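Local coordinates for putative membrane anchored protein (Corynebacterium diphtheriae, PDB 3LSO) that is of unknown function but, with its signal sequence and transmembrane helix, probably anchors a long, strand-built ectodomain outside the bacterial membrane, at residues Q45-S50 with I74-D79; E52-E57 with L68-D73; I96-N101 with L152-E157; K103-Q108 with R143-T148. One frame throughout, in Å; residues are numbered along the deposited sequence.

Contact 1 of 4, residues Q45-S50 with I74-D79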
loop_
_atom_site.group_PDB
_atom_site.type_symbol
_atom_site.label_atom_id
_atom_site.label_comp_id
_atom_site.label_asym_id
_atom_site.label_seq_id
_atom_site.Cartn_x
_atom_site.Cartn_y
_atom_site.Cartn_z
ATOM N N GLN B 45 6.425 53.776 5.140
ATOM C CA GLN B 45 7.661 53.165 5.648
ATOM C C GLN B 45 7.961 51.741 5.192
ATOM O O GLN B 45 7.162 50.834 5.404
ATOM C CB GLN B 45 7.686 53.211 7.177
ATOM C CG GLN B 45 9.107 53.225 7.759
ATOM C CD GLN B 45 9.158 52.792 9.215
ATOM O OE1 GLN B 45 8.169 52.292 9.769
ATOM N NE2 GLN B 45 10.320 52.966 9.841
ATOM N N LYS B 46 9.133 51.565 4.589
ATOM C CA LYS B 46 9.630 50.248 4.210
ATOM C C LYS B 46 10.076 49.487 5.444
ATOM O O LYS B 46 10.670 50.065 6.350
ATOM C CB LYS B 46 10.795 50.357 3.217
ATOM C CG LYS B 46 10.381 50.365 1.745
ATOM C CD LYS B 46 11.562 50.161 0.802
ATOM C CE LYS B 46 12.425 51.411 0.699
ATOM N NZ LYS B 46 11.576 52.627 0.526
ATOM N N SER B 47 9.794 48.184 5.456
ATOM C CA SER B 47 10.065 47.323 6.609
ATOM C C SER B 47 10.335 45.844 6.244
ATOM O O SER B 47 10.666 45.524 5.090
ATOM C CB SER B 47 8.906 47.427 7.591
ATOM O OG SER B 47 9.218 46.766 8.791
ATOM N N ASN B 48 10.198 44.956 7.240
ATOM C CA ASN B 48 10.438 43.508 7.099
ATOM C C ASN B 48 9.454 42.672 7.917
ATOM O O ASN B 48 9.147 43.017 9.055
ATOM C CB ASN B 48 11.878 43.154 7.504
ATOM C CG ASN B 48 12.840 43.179 6.324
ATOM O OD1 ASN B 48 13.711 44.052 6.224
ATOM N ND2 ASN B 48 12.676 42.223 5.412
ATOM N N PHE B 49 8.988 41.564 7.338
ATOM C CA PHE B 49 7.951 40.714 7.936
ATOM C C PHE B 49 8.398 39.268 7.986
ATOM O O PHE B 49 8.427 38.590 6.959
ATOM C CB PHE B 49 6.675 40.809 7.112
ATOM C CG PHE B 49 5.582 39.876 7.555
ATOM C CD1 PHE B 49 4.756 40.205 8.633
ATOM C CD2 PHE B 49 5.344 38.685 6.873
ATOM C CE1 PHE B 49 3.715 39.345 9.046
ATOM C CE2 PHE B 49 4.295 37.818 7.278
ATOM C CZ PHE B 49 3.488 38.152 8.369
ATOM N N SER B 50 8.716 38.791 9.186
ATOM C CA SER B 50 9.265 37.443 9.366
ATOM C C SER B 50 8.290 36.469 10.050
ATOM O O SER B 50 7.778 36.749 11.136
ATOM C CB SER B 50 10.598 37.510 10.120
ATOM O OG SER B 50 10.464 38.207 11.342
ATOM N N ILE B 74 7.841 42.846 15.140
ATOM C CA ILE B 74 8.379 43.860 14.241
ATOM C C ILE B 74 8.415 45.235 14.908
ATOM O O ILE B 74 7.378 45.772 15.310
ATOM C CB ILE B 74 7.709 43.843 12.850
ATOM C CG1 ILE B 74 6.204 44.087 12.939
ATOM C CG2 ILE B 74 7.979 42.499 12.166
ATOM C CD1 ILE B 74 5.515 44.198 11.554
ATOM N N SER B 75 9.632 45.758 15.059
ATOM C CA SER B 75 9.895 46.992 15.800
ATOM C C SER B 75 10.347 48.096 14.858
ATOM O O SER B 75 11.335 47.940 14.134
ATOM C CB SER B 75 10.964 46.750 16.875
ATOM O OG SER B 75 11.326 47.963 17.518
ATOM N N VAL B 76 9.620 49.212 14.872
ATOM C CA VAL B 76 9.938 50.364 14.002
ATOM C C VAL B 76 10.010 51.733 14.712
ATOM O O VAL B 76 9.041 52.179 15.336
ATOM C CB VAL B 76 8.996 50.437 12.759
ATOM C CG1 VAL B 76 9.274 49.259 11.820
ATOM C CG2 VAL B 76 7.521 50.489 13.172
ATOM N N SER B 77 11.165 52.385 14.622
ATOM C CA SER B 77 11.290 53.761 15.084
ATOM C C SER B 77 10.883 54.704 13.963
ATOM O O SER B 77 11.437 54.647 12.867
ATOM C CB SER B 77 12.717 54.059 15.547
ATOM O OG SER B 77 12.923 53.619 16.879
ATOM N N ASN B 78 9.900 55.555 14.234
ATOM C CA ASN B 78 9.453 56.550 13.268
ATOM C C ASN B 78 9.069 57.857 13.962
ATOM O O ASN B 78 8.315 57.850 14.923
ATOM C CB ASN B 78 8.289 55.996 12.446
ATOM C CG ASN B 78 8.031 56.779 11.173
ATOM O OD1 ASN B 78 8.934 57.199 10.487
ATOM N ND2 ASN B 78 6.782 56.942 10.844
ATOM N N ASP B 79 9.613 58.970 13.478
ATOM C CA ASP B 79 9.332 60.290 14.035
ATOM C C ASP B 79 7.857 60.667 13.919
ATOM O O ASP B 79 7.360 61.499 14.680
ATOM C CB ASP B 79 10.191 61.357 13.347
ATOM C CG ASP B 79 11.438 61.728 14.142
ATOM O OD1 ASP B 79 11.783 61.021 15.111
ATOM O OD2 ASP B 79 12.078 62.743 13.791
#
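Gln45 turns CG anti to its backbone N (chi1 -153°) and runs extended beyond it, so that its amide slides past the isopropyl group of Val76 in the opposite direction. Ser47 likewise has OG anti to the backbone N, which places the hydroxyl beside a methyl of the same valine. On the partner strand Ile74 holds CG1 in the crowded position between N and the carbonyl carbon (chi1 60°), leaving CG2 beside N, where it reaches the backbone of Asn48. The contacts are few: side-chain ends of Gln45 and Ser47 against Val76, and one methyl of Ile74 against a backbone carbonyl. Gln45 OE1 rests 3.6 Å from Val76 CB, and Gln45 NE2 lies 3.6 Å from Ser77 O without a hydrogen bond being made. Ser47 OG meets Val76 CG1 at 3.9 Å, and Ile74 CG2 comes to 3.4 Å from Asn48 O. No hydrogen bond crosses, because the two strands have parted: their axes come no closer than 8.2 Å and run 151° apart in direction. Side chains reach across the gap, to one another and to the opposite backbone; valine and isoleucine give compact, stiff surfaces, while glutamine and serine suit a partly solvent-open border. Each strand has its backbone partners in other strands here. Gln45 and Ser47 bond to Cys32 (disulfide-linked to Cys176) and Val30 of strand 25-36, and Ile74 to Ile135 of strand 132-146. Strands 41-54 and 64-77 thus diverge within the E-set (immunoglobulin-like) family region, and Phe49 packs on Ile160 and Leu161 of strand 150-167.

Contact 2 of 4, residues E52-E57 with L68-D73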
loop_
_atom_site.group_PDB
_atom_site.type_symbol
_atom_site.label_atom_id
_atom_site.label_comp_id
_atom_site.label_asym_id
_atom_site.label_seq_id
_atom_site.Cartn_x
_atom_site.Cartn_y
_atom_site.Cartn_z
ATOM N N GLU B 52 7.335 31.965 10.562
ATOM C CA GLU B 52 7.671 30.553 10.417
ATOM C C GLU B 52 6.395 29.708 10.445
ATOM O O GLU B 52 5.643 29.712 11.424
ATOM C CB GLU B 52 8.645 30.125 11.519
ATOM C CG GLU B 52 8.784 28.621 11.683
ATOM C CD GLU B 52 9.954 28.218 12.567
ATOM O OE1 GLU B 52 10.424 29.048 13.382
ATOM O OE2 GLU B 52 10.405 27.054 12.437
ATOM N N PHE B 53 6.156 29.000 9.350
ATOM C CA PHE B 53 4.982 28.149 9.216
ATOM C C PHE B 53 5.338 26.687 9.518
ATOM O O PHE B 53 5.696 25.927 8.616
ATOM C CB PHE B 53 4.423 28.276 7.797
ATOM C CG PHE B 53 3.391 29.356 7.632
ATOM C CD1 PHE B 53 3.745 30.694 7.657
ATOM C CD2 PHE B 53 2.053 29.029 7.418
ATOM C CE1 PHE B 53 2.775 31.679 7.486
ATOM C CE2 PHE B 53 1.079 30.016 7.248
ATOM C CZ PHE B 53 1.436 31.330 7.284
ATOM N N GLU B 54 5.245 26.302 10.787
ATOM C CA GLU B 54 5.578 24.942 11.193
ATOM C C GLU B 54 4.422 23.996 10.865
ATOM O O GLU B 54 3.410 23.949 11.562
ATOM C CB GLU B 54 5.955 24.892 12.677
ATOM C CG GLU B 54 7.128 25.814 13.056
ATOM C CD GLU B 54 7.443 25.836 14.559
ATOM O OE1 GLU B 54 6.769 25.128 15.343
ATOM O OE2 GLU B 54 8.377 26.566 14.960
HETATM N N MSE B 55 4.586 23.255 9.776
HETATM C CA MSE B 55 3.558 22.358 9.269
HETATM C C MSE B 55 4.121 20.974 9.018
HETATM O O MSE B 55 5.327 20.836 8.788
HETATM C CB MSE B 55 2.999 22.896 7.964
HETATM C CG MSE B 55 1.668 23.563 8.112
HETATM SE SE MSE B 55 1.149 24.351 6.426
HETATM C CE MSE B 55 2.423 25.802 6.456
ATOM N N PRO B 56 3.252 19.939 9.053
ATOM C CA PRO B 56 3.695 18.592 8.678
ATOM C C PRO B 56 4.051 18.548 7.188
ATOM O O PRO B 56 3.588 19.400 6.412
ATOM C CB PRO B 56 2.464 17.731 8.962
ATOM C CG PRO B 56 1.321 18.664 8.835
ATOM C CD PRO B 56 1.821 19.953 9.413
ATOM N N GLU B 57 4.878 17.583 6.798
ATOM C CA GLU B 57 5.317 17.478 5.406
ATOM C C GLU B 57 4.208 17.029 4.461
ATOM O O GLU B 57 4.095 17.534 3.335
ATOM C CB GLU B 57 6.503 16.530 5.289
ATOM C CG GLU B 57 7.789 17.110 5.831
ATOM C CD GLU B 57 9.016 16.393 5.308
ATOM O OE1 GLU B 57 8.906 15.210 4.899
ATOM O OE2 GLU B 57 10.097 17.017 5.312
ATOM N N LEU B 68 1.144 25.821 12.715
ATOM C CA LEU B 68 1.621 26.727 13.762
ATOM C C LEU B 68 2.436 27.897 13.159
ATOM O O LEU B 68 3.504 27.701 12.563
ATOM C CB LEU B 68 2.404 25.969 14.860
ATOM C CG LEU B 68 2.932 26.754 16.088
ATOM C CD1 LEU B 68 1.807 27.345 16.974
ATOM C CD2 LEU B 68 3.918 25.934 16.947
ATOM N N ILE B 69 1.908 29.109 13.301
ATOM C CA ILE B 69 2.579 30.295 12.794
ATOM C C ILE B 69 3.237 31.078 13.926
ATOM O O ILE B 69 2.559 31.612 14.806
ATOM C CB ILE B 69 1.605 31.215 12.038
ATOM C CG1 ILE B 69 0.935 30.457 10.879
ATOM C CG2 ILE B 69 2.338 32.455 11.547
ATOM C CD1 ILE B 69 -0.383 31.058 10.404
ATOM N N LYS B 70 4.562 31.125 13.899
ATOM C CA LYS B 70 5.320 31.965 14.808
ATOM C C LYS B 70 5.690 33.265 14.081
ATOM O O LYS B 70 6.470 33.265 13.134
ATOM C CB LYS B 70 6.562 31.223 15.328
ATOM C CG LYS B 70 6.245 29.997 16.186
ATOM C CD LYS B 70 7.484 29.444 16.895
ATOM C CE LYS B 70 7.142 28.218 17.744
ATOM N NZ LYS B 70 8.317 27.700 18.491
ATOM N N ILE B 71 5.094 34.372 14.505
ATOM C CA ILE B 71 5.405 35.671 13.914
ATOM C C ILE B 71 6.349 36.475 14.808
ATOM O O ILE B 71 6.019 36.826 15.950
ATOM C CB ILE B 71 4.145 36.486 13.590
ATOM C CG1 ILE B 71 3.316 35.769 12.526
ATOM C CG2 ILE B 71 4.526 37.866 13.079
ATOM C CD1 ILE B 71 1.945 36.386 12.270
ATOM N N LYS B 72 7.527 36.756 14.259
ATOM C CA LYS B 72 8.565 37.489 14.957
ATOM C C LYS B 72 8.167 38.965 15.085
ATOM O O LYS B 72 7.688 39.586 14.119
ATOM C CB LYS B 72 9.890 37.327 14.207
ATOM C CG LYS B 72 11.151 37.583 15.026
ATOM C CD LYS B 72 11.682 36.325 15.711
ATOM C CE LYS B 72 13.051 36.614 16.293
ATOM N NZ LYS B 72 13.227 35.926 17.583
ATOM N N ASP B 73 8.346 39.509 16.289
ATOM C CA ASP B 73 8.050 40.910 16.576
ATOM C C ASP B 73 8.571 41.785 15.454
ATOM O O ASP B 73 9.624 41.505 14.876
ATOM C CB ASP B 73 8.742 41.364 17.868
ATOM C CG ASP B 73 8.420 40.485 19.060
ATOM O OD1 ASP B 73 8.439 39.241 18.926
ATOM O OD2 ASP B 73 8.173 41.056 20.146
#
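Four main-chain hydrogen bonds tie residues 52-54 to 68-70 as a regular antiparallel pair in the DIP2116-like N-terminal region, a member of the E-set clan. Glu52 and Lys70 exchange two of them: Glu52 N to Lys70 O and Lys70 N to Glu52 O, both 3.0 Å, with each donor in the plane of the carbonyl it meets. Glu54 and Leu68 form the next hydrogen-bonded pair, Glu54 N reaching Leu68 O at 2.9 Å, while Leu68 N approaches Glu54 O at 3.2 Å from 31° above the carbonyl plane. One face carries Glu52, Glu54 and Lys70, with Leu68 among them. Glu54, with CG anti to the carbonyl carbon, crosses obliquely Lys70, extended beyond CG, and Glu54 OE2 makes a long salt bridge to Lys70 NZ at 3.7 Å. Lys70 methylenes also support the carboxylate, and Glu54 OE1 lies beside Leu68 CD2; long side chains suit this place because they pack along their length and still pair their charges. The other face belongs to Phe53 and Ile69, a non-hydrogen-bonded pair whose side chains lie side by side. Ile69 CG1 stands 3.7 Å from the Phe53 ring centroid, only 14° off the normal, a CH-pi contact, and Ile69 CD1 touches Phe53 CZ at 3.6 Å. The flat ring thus offers a face to the branched aliphatic on the buried side. Beyond them Phe53 meets Phe184 and Ile96 of strand 87-97, Ile69 packs on Val142, and strand 64-77 is flanked by strands 41-54 and 132-146.

Contact 3 of 4, residues I96-N101 with L152-E157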
loop_
_atom_site.group_PDB
_atom_site.type_symbol
_atom_site.label_atom_id
_atom_site.label_comp_id
_atom_site.label_asym_id
_atom_site.label_seq_id
_atom_site.Cartn_x
_atom_site.Cartn_y
_atom_site.Cartn_z
ATOM N N ILE B 96 -2.589 35.472 3.475
ATOM C CA ILE B 96 -1.718 34.477 2.890
ATOM C C ILE B 96 -2.495 33.911 1.731
ATOM O O ILE B 96 -3.703 33.707 1.838
ATOM C CB ILE B 96 -1.387 33.345 3.901
ATOM C CG1 ILE B 96 -0.786 33.892 5.202
ATOM C CG2 ILE B 96 -0.481 32.280 3.287
ATOM C CD1 ILE B 96 0.392 34.799 5.034
ATOM N N ASN B 97 -1.810 33.701 0.613
ATOM C CA ASN B 97 -2.372 32.963 -0.506
ATOM C C ASN B 97 -2.255 31.482 -0.191
ATOM O O ASN B 97 -1.149 30.970 -0.010
ATOM C CB ASN B 97 -1.624 33.296 -1.802
ATOM C CG ASN B 97 -2.337 32.790 -3.053
ATOM O OD1 ASN B 97 -3.143 31.863 -3.015
ATOM N ND2 ASN B 97 -2.025 33.408 -4.179
ATOM N N VAL B 98 -3.392 30.795 -0.107
ATOM C CA VAL B 98 -3.364 29.361 0.182
ATOM C C VAL B 98 -3.857 28.503 -0.966
ATOM O O VAL B 98 -3.804 27.288 -0.876
ATOM C CB VAL B 98 -4.140 28.987 1.468
ATOM C CG1 VAL B 98 -3.506 29.644 2.683
ATOM C CG2 VAL B 98 -5.618 29.334 1.330
ATOM N N GLY B 99 -4.347 29.132 -2.028
ATOM C CA GLY B 99 -4.897 28.393 -3.154
ATOM C C GLY B 99 -6.246 27.789 -2.825
ATOM O O GLY B 99 -6.692 27.805 -1.678
ATOM N N LYS B 100 -6.898 27.236 -3.836
ATOM C CA LYS B 100 -8.294 26.820 -3.697
ATOM C C LYS B 100 -8.503 25.368 -3.250
ATOM O O LYS B 100 -9.614 24.864 -3.336
ATOM C CB LYS B 100 -9.078 27.141 -4.993
ATOM C CG LYS B 100 -9.563 28.609 -5.069
ATOM C CD LYS B 100 -9.595 29.175 -6.491
ATOM C CE LYS B 100 -9.392 30.706 -6.479
ATOM N NZ LYS B 100 -9.477 31.328 -7.835
ATOM N N ASN B 101 -7.455 24.722 -2.734
ATOM C CA ASN B 101 -7.488 23.286 -2.401
ATOM C C ASN B 101 -7.637 23.001 -0.894
ATOM O O ASN B 101 -7.361 21.891 -0.413
ATOM C CB ASN B 101 -6.219 22.631 -2.966
ATOM C CG ASN B 101 -6.232 21.100 -2.904
ATOM O OD1 ASN B 101 -7.287 20.446 -2.842
ATOM N ND2 ASN B 101 -5.032 20.520 -2.941
ATOM N N LEU B 152 -0.104 21.686 -1.755
ATOM C CA LEU B 152 -0.515 22.952 -1.166
ATOM C C LEU B 152 0.660 23.888 -1.170
ATOM O O LEU B 152 1.749 23.513 -0.718
ATOM C CB LEU B 152 -0.992 22.747 0.262
ATOM C CG LEU B 152 -2.316 22.012 0.316
ATOM C CD1 LEU B 152 -2.762 21.850 1.753
ATOM C CD2 LEU B 152 -3.351 22.764 -0.491
ATOM N N THR B 153 0.441 25.105 -1.673
ATOM C CA THR B 153 1.512 26.106 -1.746
ATOM C C THR B 153 1.088 27.438 -1.131
ATOM O O THR B 153 0.112 28.068 -1.566
ATOM C CB THR B 153 2.045 26.297 -3.187
ATOM O OG1 THR B 153 2.237 25.016 -3.807
ATOM C CG2 THR B 153 3.370 27.032 -3.162
ATOM N N PHE B 154 1.827 27.855 -0.108
ATOM C CA PHE B 154 1.472 29.041 0.653
ATOM C C PHE B 154 2.346 30.254 0.315
ATOM O O PHE B 154 3.368 30.496 0.960
ATOM C CB PHE B 154 1.486 28.752 2.165
ATOM C CG PHE B 154 0.378 27.830 2.641
ATOM C CD1 PHE B 154 -0.653 27.420 1.788
ATOM C CD2 PHE B 154 0.347 27.404 3.963
ATOM C CE1 PHE B 154 -1.666 26.578 2.238
ATOM C CE2 PHE B 154 -0.665 26.565 4.426
ATOM C CZ PHE B 154 -1.671 26.154 3.562
ATOM N N ILE B 155 1.925 31.005 -0.705
ATOM C CA ILE B 155 2.547 32.264 -1.114
ATOM C C ILE B 155 2.032 33.363 -0.194
ATOM O O ILE B 155 0.930 33.250 0.315
ATOM C CB ILE B 155 2.132 32.627 -2.573
ATOM C CG1 ILE B 155 2.241 31.416 -3.505
ATOM C CG2 ILE B 155 2.939 33.812 -3.124
ATOM C CD1 ILE B 155 3.599 30.732 -3.507
ATOM N N PRO B 156 2.830 34.427 0.040
ATOM C CA PRO B 156 2.199 35.629 0.622
ATOM C C PRO B 156 1.274 36.323 -0.379
ATOM O O PRO B 156 1.397 36.114 -1.587
ATOM C CB PRO B 156 3.390 36.539 0.966
ATOM C CG PRO B 156 4.550 36.002 0.183
ATOM C CD PRO B 156 4.302 34.529 0.007
ATOM N N GLU B 157 0.341 37.120 0.123
ATOM C CA GLU B 157 -0.502 37.942 -0.731
ATOM C C GLU B 157 0.212 39.255 -1.008
ATOM O O GLU B 157 0.987 39.726 -0.183
ATOM C CB GLU B 157 -1.877 38.174 -0.088
ATOM C CG GLU B 157 -2.979 37.170 -0.538
ATOM C CD GLU B 157 -3.486 37.426 -1.967
ATOM O OE1 GLU B 157 -3.297 38.558 -2.488
ATOM O OE2 GLU B 157 -4.072 36.504 -2.580
#
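This is the fraying end of an antiparallel strand pair, where strand 87-97 leaves strand 150-167 and passes into a loop of the immunoglobulin-like N-terminal region. Asn97 N donates to Ile155 O at 2.8 Å in the carbonyl plane, but the N-H...O angle is a bent 135°. Ile96 and Pro156 sit next to it as a non-hydrogen-bonded pair, a position where proline's missing N-H costs nothing across the pair. Asn97 then turns the chain: with CG anti to its backbone N, its OD1 accepts from Gly99 N at 3.1 Å, an Asx turn. Gly99, the donor of that turn, has a positive phi of 73°, which suits glycine. Around the turn, side-chain packing carries the contact. Val98 crosses Phe154 obliquely and lays CG1 over one ring face, 3.9 Å from the centroid and 24° off the normal, a CH-pi contact; Val98 CB also touches Phe154 CE1 at 3.5 Å. From the other end, Ile96 CG2 meets Phe154 CB at 4.2 Å, so two beta-branched residues hold the phenylalanine in a buried place. Leu152 CD2 rests 3.7 Å from ND2 of Asn101; OD1 of that residue accepts a hydrogen bond from Thr148 N. Strand 117-129 also pairs with strand 87-97, Ile96 bonding through its backbone to Leu118, whereas Phe154 and Leu152 bond to Phe184 and to Val187 of strand 185-190.

Contact 4 of 4, residues K103-Q108 with R143-T148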
loop_
_atom_site.group_PDB
_atom_site.type_symbol
_atom_site.label_atom_id
_atom_site.label_comp_id
_atom_site.label_asym_id
_atom_site.label_seq_id
_atom_site.Cartn_x
_atom_site.Cartn_y
_atom_site.Cartn_z
ATOM N N LYS B 103 -9.780 24.152 3.053
ATOM C CA LYS B 103 -10.826 24.805 3.834
ATOM C C LYS B 103 -10.508 24.723 5.347
ATOM O O LYS B 103 -9.712 23.880 5.783
ATOM C CB LYS B 103 -12.210 24.223 3.493
ATOM C CG LYS B 103 -12.532 22.896 4.153
ATOM C CD LYS B 103 -13.809 22.284 3.596
ATOM C CE LYS B 103 -14.454 21.314 4.598
ATOM N NZ LYS B 103 -15.150 20.181 3.917
ATOM N N LEU B 104 -11.114 25.614 6.132
ATOM C CA LEU B 104 -10.965 25.620 7.594
ATOM C C LEU B 104 -11.709 24.462 8.238
ATOM O O LEU B 104 -12.821 24.127 7.828
ATOM C CB LEU B 104 -11.492 26.936 8.172
ATOM C CG LEU B 104 -10.872 28.201 7.580
ATOM C CD1 LEU B 104 -11.781 29.425 7.697
ATOM C CD2 LEU B 104 -9.552 28.468 8.241
ATOM N N ASP B 105 -11.099 23.867 9.255
ATOM C CA ASP B 105 -11.750 22.817 10.018
ATOM C C ASP B 105 -12.311 23.375 11.336
ATOM O O ASP B 105 -11.567 23.544 12.303
ATOM C CB ASP B 105 -10.777 21.662 10.277
ATOM C CG ASP B 105 -11.492 20.346 10.578
ATOM O OD1 ASP B 105 -12.744 20.285 10.463
ATOM O OD2 ASP B 105 -10.800 19.361 10.926
ATOM N N GLY B 106 -13.613 23.668 11.370
ATOM C CA GLY B 106 -14.264 24.220 12.568
ATOM C C GLY B 106 -14.324 25.745 12.594
ATOM O O GLY B 106 -13.580 26.425 11.867
ATOM N N ASN B 107 -15.206 26.296 13.425
ATOM C CA ASN B 107 -15.331 27.753 13.507
ATOM C C ASN B 107 -14.292 28.384 14.433
ATOM O O ASN B 107 -14.429 28.387 15.659
ATOM C CB ASN B 107 -16.761 28.208 13.851
ATOM C CG ASN B 107 -17.659 28.331 12.615
ATOM O OD1 ASN B 107 -17.224 28.800 11.552
ATOM N ND2 ASN B 107 -18.925 27.916 12.756
ATOM N N GLN B 108 -13.256 28.926 13.811
ATOM C CA GLN B 108 -12.095 29.410 14.525
ATOM C C GLN B 108 -12.161 30.917 14.586
ATOM O O GLN B 108 -12.410 31.568 13.568
ATOM C CB GLN B 108 -10.823 28.971 13.812
ATOM C CG GLN B 108 -10.194 27.693 14.355
ATOM C CD GLN B 108 -9.448 26.921 13.266
ATOM O OE1 GLN B 108 -10.068 26.267 12.433
ATOM N NE2 GLN B 108 -8.121 27.003 13.269
ATOM N N ARG B 143 -6.258 25.491 11.966
ATOM C CA ARG B 143 -6.627 24.140 11.562
ATOM C C ARG B 143 -7.242 24.121 10.163
ATOM O O ARG B 143 -8.186 24.846 9.864
ATOM C CB ARG B 143 -7.558 23.504 12.582
ATOM C CG ARG B 143 -7.728 22.010 12.397
ATOM C CD ARG B 143 -8.308 21.374 13.632
ATOM N NE ARG B 143 -8.410 19.927 13.464
ATOM C CZ ARG B 143 -7.404 19.065 13.632
ATOM N NH1 ARG B 143 -6.190 19.499 13.978
ATOM N NH2 ARG B 143 -7.612 17.763 13.446
ATOM N N LEU B 144 -6.689 23.281 9.307
ATOM C CA LEU B 144 -7.159 23.165 7.941
ATOM C C LEU B 144 -7.310 21.698 7.568
ATOM O O LEU B 144 -6.711 20.817 8.196
ATOM C CB LEU B 144 -6.152 23.820 7.000
ATOM C CG LEU B 144 -5.649 25.251 7.275
ATOM C CD1 LEU B 144 -4.305 25.495 6.613
ATOM C CD2 LEU B 144 -6.655 26.288 6.818
ATOM N N GLN B 145 -8.123 21.437 6.549
ATOM C CA GLN B 145 -8.049 20.171 5.833
ATOM C C GLN B 145 -7.971 20.418 4.326
ATOM O O GLN B 145 -8.522 21.401 3.816
ATOM C CB GLN B 145 -9.207 19.237 6.204
ATOM C CG GLN B 145 -10.590 19.854 6.107
ATOM C CD GLN B 145 -11.694 18.849 6.418
ATOM O OE1 GLN B 145 -11.821 18.383 7.555
ATOM N NE2 GLN B 145 -12.503 18.517 5.406
ATOM N N ALA B 146 -7.259 19.539 3.624
ATOM C CA ALA B 146 -7.167 19.616 2.176
ATOM C C ALA B 146 -8.348 18.884 1.552
ATOM O O ALA B 146 -8.857 17.921 2.123
ATOM C CB ALA B 146 -5.886 19.033 1.716
ATOM N N LEU B 147 -8.786 19.347 0.385
ATOM C CA LEU B 147 -10.037 18.869 -0.197
ATOM C C LEU B 147 -9.821 17.637 -1.043
ATOM O O LEU B 147 -10.498 16.621 -0.855
ATOM C CB LEU B 147 -10.702 19.957 -1.038
ATOM C CG LEU B 147 -10.764 21.370 -0.458
ATOM C CD1 LEU B 147 -11.512 22.298 -1.395
ATOM C CD2 LEU B 147 -11.394 21.361 0.906
ATOM N N THR B 148 -8.878 17.738 -1.978
ATOM C CA THR B 148 -8.517 16.629 -2.871
ATOM C C THR B 148 -6.997 16.521 -2.957
ATOM O O THR B 148 -6.289 17.515 -2.750
ATOM C CB THR B 148 -9.105 16.825 -4.286
ATOM O OG1 THR B 148 -8.732 18.112 -4.791
ATOM C CG2 THR B 148 -10.633 16.721 -4.266
#
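Lys103, Arg143 and Asp105 lose the most surface here, and each joins a backbone bond to a side-chain contact. Lys103 N donates to Gln145 O at 3.1 Å and Lys103 O accepts from Gln145 N at 3.0 Å, both donors nearly along the C=O axis. Its side chain starts from the crowded position between N and the carbonyl carbon, as does that of Gln145, so the two run side by side in the same direction. Lys103 CD lies 3.7 Å from Leu147 CD2, the aliphatic part of the lysine packing on leucine in a residue exposed to solvent. Strand 102-104 here pairs antiparallel with the end of strand 132-146, adding a short strand to the E-set-like domain. Asp105 prolongs the pairing by one bond: Asp105 N reaches Arg143 O at 3.1 Å, straight at hydrogen (175°), although the donor stands 49° out of the carbonyl plane. Asp105 and Arg143 both hold CG anti to N and point the same way. Their carbon chains meet at Asp105 CB and Arg143 CG, 3.7 Å apart, and Asp105 OD2 makes a salt bridge to Arg143 NE at 3.5 Å, the carboxylate and guanidinium planes 23° apart. Arg143 NH1 has a second acid, Asp66, so its positive charge faces two carboxylates, which probably helps fix the orientation of the guanidinium. Away from this charged group, Leu104 CD2 touches Leu144 CD2 at 3.9 Å.

All four contacts belong to the N-terminal family region and lie on one side of the chain's centre. Contacts 1 and 2 use the same two strands, 41-54 and 64-77, with centres 20 Å apart: paired in contact 2, the strands have separated by contact 1, and Ser50 O to Lys72 N, a probable hydrogen bond, stands where the two meet. Contact 2 packs on contact 3, centres 14 Å apart, through selenomethionine Met55, whose SE lies 3.5 Å from Phe154 CE2, and through Phe53 CD2, 4.2 Å from Phe154 CD2. Contact 3 passes directly into contact 4, also 14 Å away between centres, where Asn101 O probably bonds to Leu147 N. Contacts 1 and 4 are furthest apart, 32 Å between centres.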